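Local coordinates for protein acireductone dioxygenase (Bacillus anthracis, PDB 4QGL) that probably catalyses the reaction of an acireductone with dioxygen in methionine salvage, giving different products depending on whether iron or nickel is bound, at residues 43-48 with 57-62; 80-85 with 157-162; 111-116 with 132-137; 117-122 with 149-154. All coordinates share one frame; numbering follows the deposited sequence.

From the N terminus, contact 1 comes first: it closes a short loop of eight residues and sets the turn at 43-48 against helix 54-63. Contact 2 then pairs 80-85 with 157-162 and spans 71 intervening residues, which hold both contact 3 and contact 4. Those two cross, since their segments alternate in the order 111-116, 117-122, 132-137, 149-154. Contact 2 lies in one sheet of the cupin fold and contact 4 in the other, while contact 3 sits at the corner where the chain passes between them. Ile60 and Leu61 of contact 1 pack on Ile161 of contact 2, and Glu135 of contact 3 shares a cadmium ion with His117 of contact 4.

Contact 1: residues 43-48 with 57-62; sequences PPHLNE and KAEILA
Leu46 and Ile60 make the apolar heart of a loop-on-helix contact, in which the short 3-10 turn 44-46 lies against helix 54-63 on the outer side of the cupin sheet. The turn is marked by the i to i+3 backbone bonds from Leu46 N to Pro43 O (2.9 Å) and from Asn47 N to Pro44 O. No direct hydrogen bond joins the two segments; the direct contacts are between side chains.

The apolar part rests on one methyl group. Leu46 CD1 reaches Ile60 CG1 at 3.5 Å, and the same methyl meets the Glu59 chain obliquely, 4.1 Å from Glu59 CB and CG and 4.0 Å from the carboxylate carbon CD. Leu46 has CG anti to its own carbonyl carbon (chi1 -65°), and an anti second torsion (chi2 -177°) places CD1 at the helix. Behind this pair, Ile60 also packs on Ile161 of strand 158-164, so that Ile60 links the turn to the sheet.

The polar part lies at the more exposed margin. Glu59 has CG anti to its backbone N and an extended chain beyond it, which carries the carboxylate past Leu46 to the rim of the His45 ring. There His45 NE2 is 3.6 Å from Glu59 OE2, the ring and carboxylate planes being turned 43° apart; at this distance the two are neighbours, not a hydrogen-bonded pair. A water lies between them, 3.2 Å from His45 NE2; its modelled approach to Glu59 OE1 is too short to be trusted in detail. On the same carboxylate, Glu59 OE1 lies 4.0 Å from Pro43 CG.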
# COMPACT_ATOMS: atom_id res chain seq x y z
N PRO A 43 -0.76 -16.74 -9.43
CA PRO A 43 -0.44 -17.33 -10.72
C PRO A 43 0.45 -16.45 -11.58
O PRO A 43 0.26 -15.24 -11.63
CB PRO A 43 -1.80 -17.51 -11.40
CG PRO A 43 -2.83 -17.34 -10.35
CD PRO A 43 -2.18 -16.89 -9.08
N PRO A 44 1.38 -17.06 -12.29
CA PRO A 44 2.38 -16.28 -13.02
C PRO A 44 1.84 -15.36 -14.11
O PRO A 44 2.42 -14.29 -14.32
CB PRO A 44 3.30 -17.37 -13.59
CG PRO A 44 3.24 -18.45 -12.56
CD PRO A 44 1.79 -18.47 -12.15
N HIS A 45 0.75 -15.74 -14.77
CA HIS A 45 0.19 -14.88 -15.79
C HIS A 45 -0.37 -13.61 -15.15
O HIS A 45 -0.59 -12.63 -15.85
CB HIS A 45 -0.86 -15.58 -16.65
CG HIS A 45 -2.22 -15.57 -16.05
ND1 HIS A 45 -3.20 -14.68 -16.44
CD2 HIS A 45 -2.78 -16.35 -15.09
CE1 HIS A 45 -4.30 -14.91 -15.75
NE2 HIS A 45 -4.08 -15.91 -14.92
N LEU A 46 -0.57 -13.61 -13.82
CA LEU A 46 -0.91 -12.35 -13.11
C LEU A 46 0.27 -11.52 -12.54
O LEU A 46 0.05 -10.39 -12.12
CB LEU A 46 -1.96 -12.61 -12.02
CG LEU A 46 -3.28 -13.05 -12.62
CD1 LEU A 46 -4.33 -13.23 -11.54
CD2 LEU A 46 -3.74 -12.04 -13.65
N ASN A 47 1.48 -12.09 -12.52
CA ASN A 47 2.71 -11.38 -12.15
C ASN A 47 3.08 -10.27 -13.15
O ASN A 47 3.01 -10.47 -14.37
CB ASN A 47 3.89 -12.34 -12.05
CG ASN A 47 4.27 -12.65 -10.63
OD1 ASN A 47 5.35 -12.27 -10.17
ND2 ASN A 47 3.40 -13.36 -9.92
N GLU A 48 3.46 -9.12 -12.63
CA GLU A 48 3.80 -7.99 -13.46
C GLU A 48 2.82 -7.86 -14.62
O GLU A 48 3.20 -7.75 -15.78
CB GLU A 48 5.24 -8.11 -13.98
CG GLU A 48 6.33 -7.68 -13.01
CD GLU A 48 5.91 -6.57 -12.05
OE1 GLU A 48 5.66 -5.43 -12.48
OE2 GLU A 48 5.82 -6.83 -10.83
N LYS A 57 -8.87 -9.37 -12.46
CA LYS A 57 -9.19 -8.71 -11.20
C LYS A 57 -9.96 -9.56 -10.20
O LYS A 57 -9.67 -9.54 -9.00
CB LYS A 57 -10.04 -7.48 -11.51
CG LYS A 57 -9.21 -6.23 -11.65
CD LYS A 57 -10.09 -5.02 -11.84
CE LYS A 57 -9.45 -4.09 -12.86
NZ LYS A 57 -9.72 -2.67 -12.52
N ALA A 58 -10.97 -10.25 -10.69
CA ALA A 58 -11.77 -11.17 -9.89
C ALA A 58 -10.92 -12.31 -9.38
O ALA A 58 -11.09 -12.77 -8.27
CB ALA A 58 -12.94 -11.71 -10.72
N GLU A 59 -10.00 -12.77 -10.22
CA GLU A 59 -9.09 -13.85 -9.86
C GLU A 59 -8.12 -13.48 -8.77
O GLU A 59 -7.84 -14.29 -7.91
CB GLU A 59 -8.29 -14.24 -11.06
CG GLU A 59 -7.66 -15.61 -10.93
CD GLU A 59 -7.06 -16.08 -12.24
OE1 GLU A 59 -6.40 -17.14 -12.21
OE2 GLU A 59 -7.24 -15.38 -13.28
N ILE A 60 -7.58 -12.27 -8.86
CA ILE A 60 -6.65 -11.75 -7.88
C ILE A 60 -7.30 -11.70 -6.51
O ILE A 60 -6.75 -12.19 -5.52
CB ILE A 60 -6.15 -10.36 -8.31
CG1 ILE A 60 -5.08 -10.51 -9.40
CG2 ILE A 60 -5.57 -9.58 -7.13
CD1 ILE A 60 -4.48 -9.20 -9.86
N LEU A 61 -8.50 -11.12 -6.45
CA LEU A 61 -9.34 -11.18 -5.25
C LEU A 61 -9.76 -12.60 -4.80
O LEU A 61 -10.01 -12.83 -3.62
CB LEU A 61 -10.59 -10.34 -5.45
CG LEU A 61 -10.34 -8.85 -5.63
CD1 LEU A 61 -11.67 -8.17 -5.95
CD2 LEU A 61 -9.67 -8.25 -4.39
N ALA A 62 -9.86 -13.54 -5.71
CA ALA A 62 -10.08 -14.90 -5.29
C ALA A 62 -8.90 -15.54 -4.59
O ALA A 62 -9.08 -16.30 -3.65
CB ALA A 62 -10.52 -15.76 -6.47
O HOH W 1 -5.20 -18.67 -13.70

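Contact 2: residues 80-85 with 157-162; sequences HDVISL and QVVAIR
Val82, Val159 and Ile161, all buried, form the tightly enclosed face of this strand pair, with Ser84 beside them. Val82 CG1 meets Val159 CG1 at 4.1 Å, while Ser84 CB lies 3.7 Å from Val159 CG2. Helix 54-63 packs over one end of this face through Ile60 and Leu61, and Ser84 OG is hydrogen-bonded to Tyr50 O.

Between the faces runs a regular antiparallel ladder. Three hydrogen-bonded pairs, Asp81-Arg162, Ile83-Ala160 and Leu85-Val158, each contribute two backbone bonds, and the strand axes stand 160° apart. This is the edge of one of the two sheets of the cupin fold: strand 79-85 is outermost, and strand 158-164 continues the sheet inward to 109-113.

On the reverse face Asp81, Ile83 and Arg162 are partly exposed to solvent, although Ala160 and Val158 on the same face are buried. Arg162 departs from an extended shape at chi2 and chi3, so its chain crosses Ile83 at about a right angle, with Ile83 CG1 3.4 Å from Arg162 CD. Ile83 CG2 then lies over one face of the guanidinium, 3.6 Å from Arg162 NH2. At the edge of that group Asp81 forms a salt bridge, Arg162 NH2 to Asp81 OD1 at 3.2 Å, although the position of OD1 is less certain; the bond to OD2 is weak. Carboxylate and guanidinium are nearly coplanar, 14° apart. The Arg162 side chain also touches Arg111 and is about 7 Å from a bound cadmium ion, nearest atoms.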
# COMPACT_ATOMS: atom_id res chain seq x y z
N HIS A 80 -13.68 -4.08 -1.20
CA HIS A 80 -12.34 -4.19 -1.79
C HIS A 80 -12.38 -4.21 -3.30
O HIS A 80 -13.37 -4.69 -3.90
CB HIS A 80 -11.61 -5.43 -1.27
CG HIS A 80 -12.44 -6.68 -1.26
ND1 HIS A 80 -13.24 -7.03 -0.18
CD2 HIS A 80 -12.57 -7.68 -2.16
CE1 HIS A 80 -13.84 -8.18 -0.44
NE2 HIS A 80 -13.45 -8.60 -1.63
N ASP A 81 -11.31 -3.71 -3.92
CA ASP A 81 -11.16 -3.80 -5.38
C ASP A 81 -9.72 -3.73 -5.82
O ASP A 81 -8.83 -3.71 -5.01
CB ASP A 81 -12.01 -2.75 -6.09
CG ASP A 81 -11.61 -1.33 -5.75
OD1 ASP A 81 -10.44 -1.05 -5.33
OD2 ASP A 81 -12.52 -0.47 -5.93
N VAL A 82 -9.50 -3.70 -7.13
CA VAL A 82 -8.16 -3.70 -7.65
C VAL A 82 -7.98 -2.49 -8.52
O VAL A 82 -8.81 -2.19 -9.36
CB VAL A 82 -7.86 -4.98 -8.44
CG1 VAL A 82 -6.42 -4.99 -8.92
CG2 VAL A 82 -8.15 -6.20 -7.58
N ILE A 83 -6.88 -1.79 -8.32
CA ILE A 83 -6.49 -0.73 -9.23
C ILE A 83 -5.08 -0.96 -9.80
O ILE A 83 -4.25 -1.59 -9.18
CB ILE A 83 -6.66 0.66 -8.57
CG1 ILE A 83 -6.00 0.75 -7.20
CG2 ILE A 83 -8.15 0.92 -8.37
CD1 ILE A 83 -4.62 1.32 -7.23
N SER A 84 -4.86 -0.48 -11.01
CA SER A 84 -3.51 -0.41 -11.54
C SER A 84 -3.18 0.94 -12.16
O SER A 84 -4.02 1.55 -12.78
CB SER A 84 -3.26 -1.52 -12.53
OG SER A 84 -3.90 -1.26 -13.75
N LEU A 85 -1.94 1.38 -11.96
CA LEU A 85 -1.39 2.64 -12.49
C LEU A 85 -0.13 2.32 -13.23
O LEU A 85 0.63 1.47 -12.80
CB LEU A 85 -1.06 3.60 -11.36
CG LEU A 85 -2.27 4.11 -10.57
CD1 LEU A 85 -1.84 4.89 -9.35
CD2 LEU A 85 -3.16 4.96 -11.44
N GLN A 157 4.90 2.28 -11.81
CA GLN A 157 3.82 1.34 -12.02
C GLN A 157 3.50 0.56 -10.75
O GLN A 157 4.39 0.11 -10.04
CB GLN A 157 4.14 0.39 -13.15
CG GLN A 157 5.33 -0.47 -12.82
CD GLN A 157 5.81 -1.23 -14.01
OE1 GLN A 157 5.19 -1.18 -15.06
NE2 GLN A 157 6.92 -1.95 -13.85
N VAL A 158 2.22 0.39 -10.47
CA VAL A 158 1.82 -0.41 -9.34
C VAL A 158 0.48 -1.09 -9.62
O VAL A 158 -0.41 -0.52 -10.28
CB VAL A 158 1.80 0.45 -8.05
CG1 VAL A 158 0.54 1.29 -7.93
CG2 VAL A 158 1.93 -0.41 -6.83
N VAL A 159 0.36 -2.32 -9.13
CA VAL A 159 -0.95 -3.00 -9.00
C VAL A 159 -1.22 -3.30 -7.54
O VAL A 159 -0.34 -3.81 -6.87
CB VAL A 159 -1.03 -4.31 -9.79
CG1 VAL A 159 -2.35 -4.98 -9.56
CG2 VAL A 159 -0.90 -4.06 -11.27
N ALA A 160 -2.43 -2.99 -7.07
CA ALA A 160 -2.83 -3.10 -5.65
C ALA A 160 -4.28 -3.49 -5.45
O ALA A 160 -5.16 -3.20 -6.25
CB ALA A 160 -2.60 -1.77 -4.94
N ILE A 161 -4.52 -4.10 -4.31
CA ILE A 161 -5.85 -4.29 -3.81
C ILE A 161 -6.11 -3.21 -2.77
O ILE A 161 -5.30 -3.01 -1.90
CB ILE A 161 -6.01 -5.68 -3.16
CG1 ILE A 161 -5.63 -6.77 -4.15
CG2 ILE A 161 -7.44 -5.86 -2.74
CD1 ILE A 161 -5.54 -8.15 -3.53
N ARG A 162 -7.24 -2.53 -2.86
CA ARG A 162 -7.60 -1.58 -1.85
C ARG A 162 -8.72 -2.14 -1.02
O ARG A 162 -9.73 -2.62 -1.56
CB ARG A 162 -8.08 -0.30 -2.49
CG ARG A 162 -7.29 0.08 -3.71
CD ARG A 162 -8.27 0.61 -4.73
NE ARG A 162 -8.42 2.05 -4.62
CZ ARG A 162 -9.42 2.73 -5.16
NH1 ARG A 162 -9.46 4.04 -5.02
NH2 ARG A 162 -10.38 2.12 -5.84

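Contact 3: residues 111-116 with 132-137; sequences RFIVSG and VELEPG. With CD (cadmium ion), chain C.
Phe112 opens the contact by bringing the CE1 corner of its ring to the backbone of Gly137. Ring atom CE1 lies 3.4 Å from Gly137 C, approaching obliquely; CG stands anti to the backbone N (chi1 167°), and the second torsion sets the turn of the ring. The ring is also stacked on Trp37.

Next along the chain, Ile113 takes part through both backbone and side chain. Its carbonyl oxygen receives the hydrogen bond from Gly137 N at 2.9 Å; the bond is nearly straight at hydrogen (169°), with the donor tilted 26° out of the carbonyl plane. Its CG1 touches Leu134 CB at 3.8 Å, the two side chains meeting at about a right angle, whereas CG2 packs 3.8 Å from Pro136 CA.

At Val114 and Ser115 the strand turns a corner. Both residues face Val159, a classic beta bulge, and the chain here leaves the sheet of strand 109-113 for that of strand 116-123, the two sheets of the cupin fold. Pro136 is set against this corner: its CB lies 3.5 Å from Val114 O, and its CG approaches the Ser115 backbone.

Gly116 completes the corner through its carbonyl: Gly116 O is 3.5 Å from Pro136 CD, a carbon of the proline ring. On the opposite segment Glu135, just before that proline, has its CB pointing away from segment 111-116. Glu135 grips a cadmium ion with both carboxylate oxygens, OE1 at 2.4 Å and OE2 at 2.3 Å, and Gly1 O and His117 NE2 complete the protein ligands of a site separate from the one formed by His103, His105, Glu109 and His148.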
# COMPACT_ATOMS: atom_id res chain seq x y z
N ARG A 111 -3.71 -1.08 1.73
CA ARG A 111 -3.30 -1.44 0.38
C ARG A 111 -2.50 -2.73 0.47
O ARG A 111 -1.74 -2.90 1.41
CB ARG A 111 -2.43 -0.32 -0.25
CG ARG A 111 -3.15 1.00 -0.53
CD ARG A 111 -4.27 0.85 -1.57
NE ARG A 111 -4.96 2.12 -1.83
CZ ARG A 111 -5.92 2.63 -1.07
NH1 ARG A 111 -6.34 1.99 0.01
NH2 ARG A 111 -6.47 3.78 -1.40
N PHE A 112 -2.68 -3.64 -0.49
CA PHE A 112 -1.78 -4.78 -0.60
C PHE A 112 -1.11 -4.76 -1.94
O PHE A 112 -1.80 -4.69 -2.95
CB PHE A 112 -2.55 -6.07 -0.44
CG PHE A 112 -1.78 -7.31 -0.85
CD1 PHE A 112 -0.81 -7.82 -0.05
CD2 PHE A 112 -2.07 -7.96 -2.02
CE1 PHE A 112 -0.13 -8.96 -0.41
CE2 PHE A 112 -1.40 -9.10 -2.40
CZ PHE A 112 -0.42 -9.60 -1.59
N ILE A 113 0.20 -4.82 -2.00
CA ILE A 113 0.84 -4.75 -3.31
C ILE A 113 0.89 -6.12 -3.98
O ILE A 113 1.36 -7.10 -3.38
CB ILE A 113 2.25 -4.18 -3.23
CG1 ILE A 113 2.29 -2.81 -2.51
CG2 ILE A 113 2.86 -4.09 -4.61
CD1 ILE A 113 1.07 -1.94 -2.69
N VAL A 114 0.39 -6.16 -5.21
CA VAL A 114 0.47 -7.35 -6.02
C VAL A 114 1.62 -7.31 -6.99
O VAL A 114 2.34 -8.27 -7.13
CB VAL A 114 -0.79 -7.56 -6.88
CG1 VAL A 114 -0.78 -8.98 -7.47
CG2 VAL A 114 -2.07 -7.37 -6.08
N SER A 115 1.77 -6.19 -7.67
CA SER A 115 2.90 -5.97 -8.58
C SER A 115 3.44 -4.56 -8.46
O SER A 115 2.75 -3.70 -7.95
CB SER A 115 2.43 -6.19 -10.00
OG SER A 115 2.23 -7.58 -10.23
N GLY A 116 4.66 -4.32 -8.97
CA GLY A 116 5.30 -2.99 -8.98
C GLY A 116 5.68 -2.50 -7.61
O GLY A 116 6.02 -3.30 -6.74
N VAL A 132 7.70 4.15 3.96
CA VAL A 132 7.65 2.74 3.88
C VAL A 132 7.68 2.45 2.42
O VAL A 132 6.83 2.92 1.65
CB VAL A 132 6.37 2.14 4.52
CG1 VAL A 132 6.50 0.64 4.63
CG2 VAL A 132 6.17 2.74 5.89
N GLU A 133 8.67 1.67 2.02
CA GLU A 133 8.80 1.26 0.64
C GLU A 133 8.33 -0.17 0.50
O GLU A 133 8.85 -1.07 1.16
CB GLU A 133 10.24 1.34 0.20
CG GLU A 133 10.91 2.68 0.50
CD GLU A 133 12.41 2.56 0.36
OE1 GLU A 133 12.91 1.41 0.34
OE2 GLU A 133 13.14 3.57 0.28
N LEU A 134 7.39 -0.37 -0.41
CA LEU A 134 6.65 -1.61 -0.42
C LEU A 134 7.04 -2.51 -1.57
O LEU A 134 7.24 -2.04 -2.68
CB LEU A 134 5.16 -1.29 -0.52
CG LEU A 134 4.61 -0.36 0.55
CD1 LEU A 134 3.16 -0.07 0.24
CD2 LEU A 134 4.75 -0.96 1.93
N GLU A 135 7.11 -3.82 -1.30
CA GLU A 135 7.36 -4.81 -2.34
C GLU A 135 6.14 -5.67 -2.51
O GLU A 135 5.28 -5.74 -1.62
CB GLU A 135 8.57 -5.65 -1.98
CG GLU A 135 9.90 -4.88 -1.96
CD GLU A 135 10.52 -4.83 -3.33
OE1 GLU A 135 9.92 -5.47 -4.20
OE2 GLU A 135 11.56 -4.19 -3.56
N PRO A 136 6.01 -6.33 -3.66
CA PRO A 136 4.85 -7.21 -3.76
C PRO A 136 4.77 -8.15 -2.59
O PRO A 136 5.79 -8.55 -2.07
CB PRO A 136 5.11 -7.97 -5.06
CG PRO A 136 5.89 -6.97 -5.90
CD PRO A 136 6.75 -6.21 -4.93
N GLY A 137 3.56 -8.47 -2.15
CA GLY A 137 3.39 -9.37 -0.99
C GLY A 137 3.20 -8.58 0.29
O GLY A 137 2.95 -9.18 1.35
CD CD C . 11.48 -4.70 -5.82

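Contact 4: residues 117-122 with 149-154; sequences HGIFAI and YFTLQD. With CD (cadmium ion), chain C.
The edge pair of one cupin sheet is built here from strands 116-123 and 148-151, with Phe120 opposite Phe150 in a non-hydrogen-bonded pair. Four backbone bonds flank it, two between Ile119 and Thr151 and two between Ala121 and Tyr149; the strand axes are 157° apart.

The two phenyl rings meet edge to face. Phe150 CD1 stands 3.6 Å above the plane of the Phe120 ring and over its centre, with the planes at 59° and the centroids 5.0 Å apart. The far end of the Phe150 ring reaches Gly118, CZ being 3.6 Å from Gly118 CA. This face of the sheet looks into the metal-binding interior of the cupin fold: measured between nearest atoms, the Phe120 side chain comes to about 3 Å from that of Glu109 and about 4 Å from that of His148, both ligands of a second cadmium ion.

On the other face, the Tyr149 ring is spread over Ala121 in a CH-pi contact, with Ala121 CB 3.7 Å from the ring centroid and 17° off its normal.

Beyond the paired strands, Gln153 packs at about a right angle against both Ile119 and His117, its CG lying 3.6 Å from His117 CB. The imidazole reaches past it to cadmium: His117 NE2 binds the ion at 2.7 Å, in the ring plane, while ND1 is hydrogen-bonded to Asp155 OD2, which would help fix the ring's rotation.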
# COMPACT_ATOMS: atom_id res chain seq x y z
N HIS A 117 5.62 -1.18 -7.41
CA HIS A 117 6.11 -0.56 -6.15
C HIS A 117 5.33 0.67 -5.73
O HIS A 117 4.66 1.31 -6.55
CB HIS A 117 7.57 -0.15 -6.26
CG HIS A 117 8.48 -1.25 -6.72
ND1 HIS A 117 8.68 -1.53 -8.05
CD2 HIS A 117 9.24 -2.12 -6.03
CE1 HIS A 117 9.52 -2.54 -8.17
NE2 HIS A 117 9.88 -2.91 -6.95
N GLY A 118 5.38 1.00 -4.45
CA GLY A 118 4.89 2.29 -4.01
C GLY A 118 5.70 2.73 -2.82
O GLY A 118 6.44 1.94 -2.26
N ILE A 119 5.59 4.01 -2.48
CA ILE A 119 6.16 4.52 -1.25
C ILE A 119 5.08 5.28 -0.51
O ILE A 119 4.51 6.20 -1.05
CB ILE A 119 7.33 5.51 -1.49
CG1 ILE A 119 8.43 4.92 -2.36
CG2 ILE A 119 7.96 5.85 -0.14
CD1 ILE A 119 9.27 5.98 -3.07
N PHE A 120 4.82 4.90 0.73
CA PHE A 120 4.04 5.74 1.60
C PHE A 120 4.93 6.55 2.51
O PHE A 120 5.81 6.00 3.16
CB PHE A 120 3.11 4.92 2.46
CG PHE A 120 1.79 4.67 1.81
CD1 PHE A 120 0.84 5.66 1.76
CD2 PHE A 120 1.49 3.43 1.23
CE1 PHE A 120 -0.37 5.45 1.15
CE2 PHE A 120 0.28 3.22 0.62
CZ PHE A 120 -0.65 4.23 0.58
N ALA A 121 4.66 7.85 2.61
CA ALA A 121 5.43 8.72 3.49
C ALA A 121 4.56 9.12 4.66
O ALA A 121 3.59 9.87 4.48
CB ALA A 121 5.92 9.97 2.73
N ILE A 122 4.92 8.69 5.87
CA ILE A 122 4.02 8.82 7.02
C ILE A 122 4.67 9.66 8.10
O ILE A 122 5.87 9.50 8.41
CB ILE A 122 3.58 7.44 7.54
CG1 ILE A 122 2.84 6.69 6.45
CG2 ILE A 122 2.62 7.59 8.72
CD1 ILE A 122 3.03 5.19 6.49
N TYR A 149 1.59 11.05 2.42
CA TYR A 149 1.34 11.12 0.98
C TYR A 149 1.90 9.88 0.28
O TYR A 149 2.48 8.99 0.94
CB TYR A 149 1.87 12.42 0.37
CG TYR A 149 3.29 12.71 0.69
CD1 TYR A 149 3.62 13.39 1.85
CD2 TYR A 149 4.31 12.33 -0.16
CE1 TYR A 149 4.94 13.69 2.17
CE2 TYR A 149 5.63 12.58 0.15
CZ TYR A 149 5.94 13.27 1.32
OH TYR A 149 7.24 13.55 1.68
N PHE A 150 1.66 9.77 -1.03
CA PHE A 150 2.01 8.56 -1.79
C PHE A 150 2.84 8.87 -3.03
O PHE A 150 2.66 9.87 -3.69
CB PHE A 150 0.76 7.72 -2.19
CG PHE A 150 1.11 6.42 -2.94
CD1 PHE A 150 1.51 5.30 -2.25
CD2 PHE A 150 1.03 6.34 -4.32
CE1 PHE A 150 1.85 4.12 -2.92
CE2 PHE A 150 1.37 5.18 -4.99
CZ PHE A 150 1.77 4.07 -4.29
N THR A 151 3.74 7.96 -3.37
CA THR A 151 4.59 8.20 -4.52
C THR A 151 4.86 6.86 -5.19
O THR A 151 5.00 5.82 -4.53
CB THR A 151 5.90 8.89 -4.06
OG1 THR A 151 5.68 10.31 -3.90
CG2 THR A 151 6.98 8.68 -5.03
N LEU A 152 4.90 6.86 -6.50
CA LEU A 152 5.47 5.74 -7.17
C LEU A 152 6.99 5.82 -7.11
O LEU A 152 7.58 6.80 -6.77
CB LEU A 152 5.03 5.68 -8.61
CG LEU A 152 3.53 5.58 -8.81
CD1 LEU A 152 3.17 5.94 -10.24
CD2 LEU A 152 3.07 4.17 -8.47
N GLN A 153 7.60 4.72 -7.47
CA GLN A 153 9.03 4.68 -7.61
C GLN A 153 9.35 4.93 -9.06
O GLN A 153 8.52 5.42 -9.83
CB GLN A 153 9.56 3.33 -7.12
CG GLN A 153 9.16 3.05 -5.68
CD GLN A 153 10.25 2.32 -4.91
OE1 GLN A 153 10.11 1.14 -4.58
NE2 GLN A 153 11.31 3.00 -4.60
N ASP A 154 10.58 4.60 -9.44
CA ASP A 154 11.11 5.03 -10.72
C ASP A 154 10.63 4.13 -11.85
O ASP A 154 10.81 4.46 -12.99
CB ASP A 154 12.64 5.16 -10.63
CG ASP A 154 13.09 6.13 -9.50
OD1 ASP A 154 12.20 6.81 -8.95
OD2 ASP A 154 14.29 6.21 -9.14
CD CD C . 11.48 -4.70 -5.82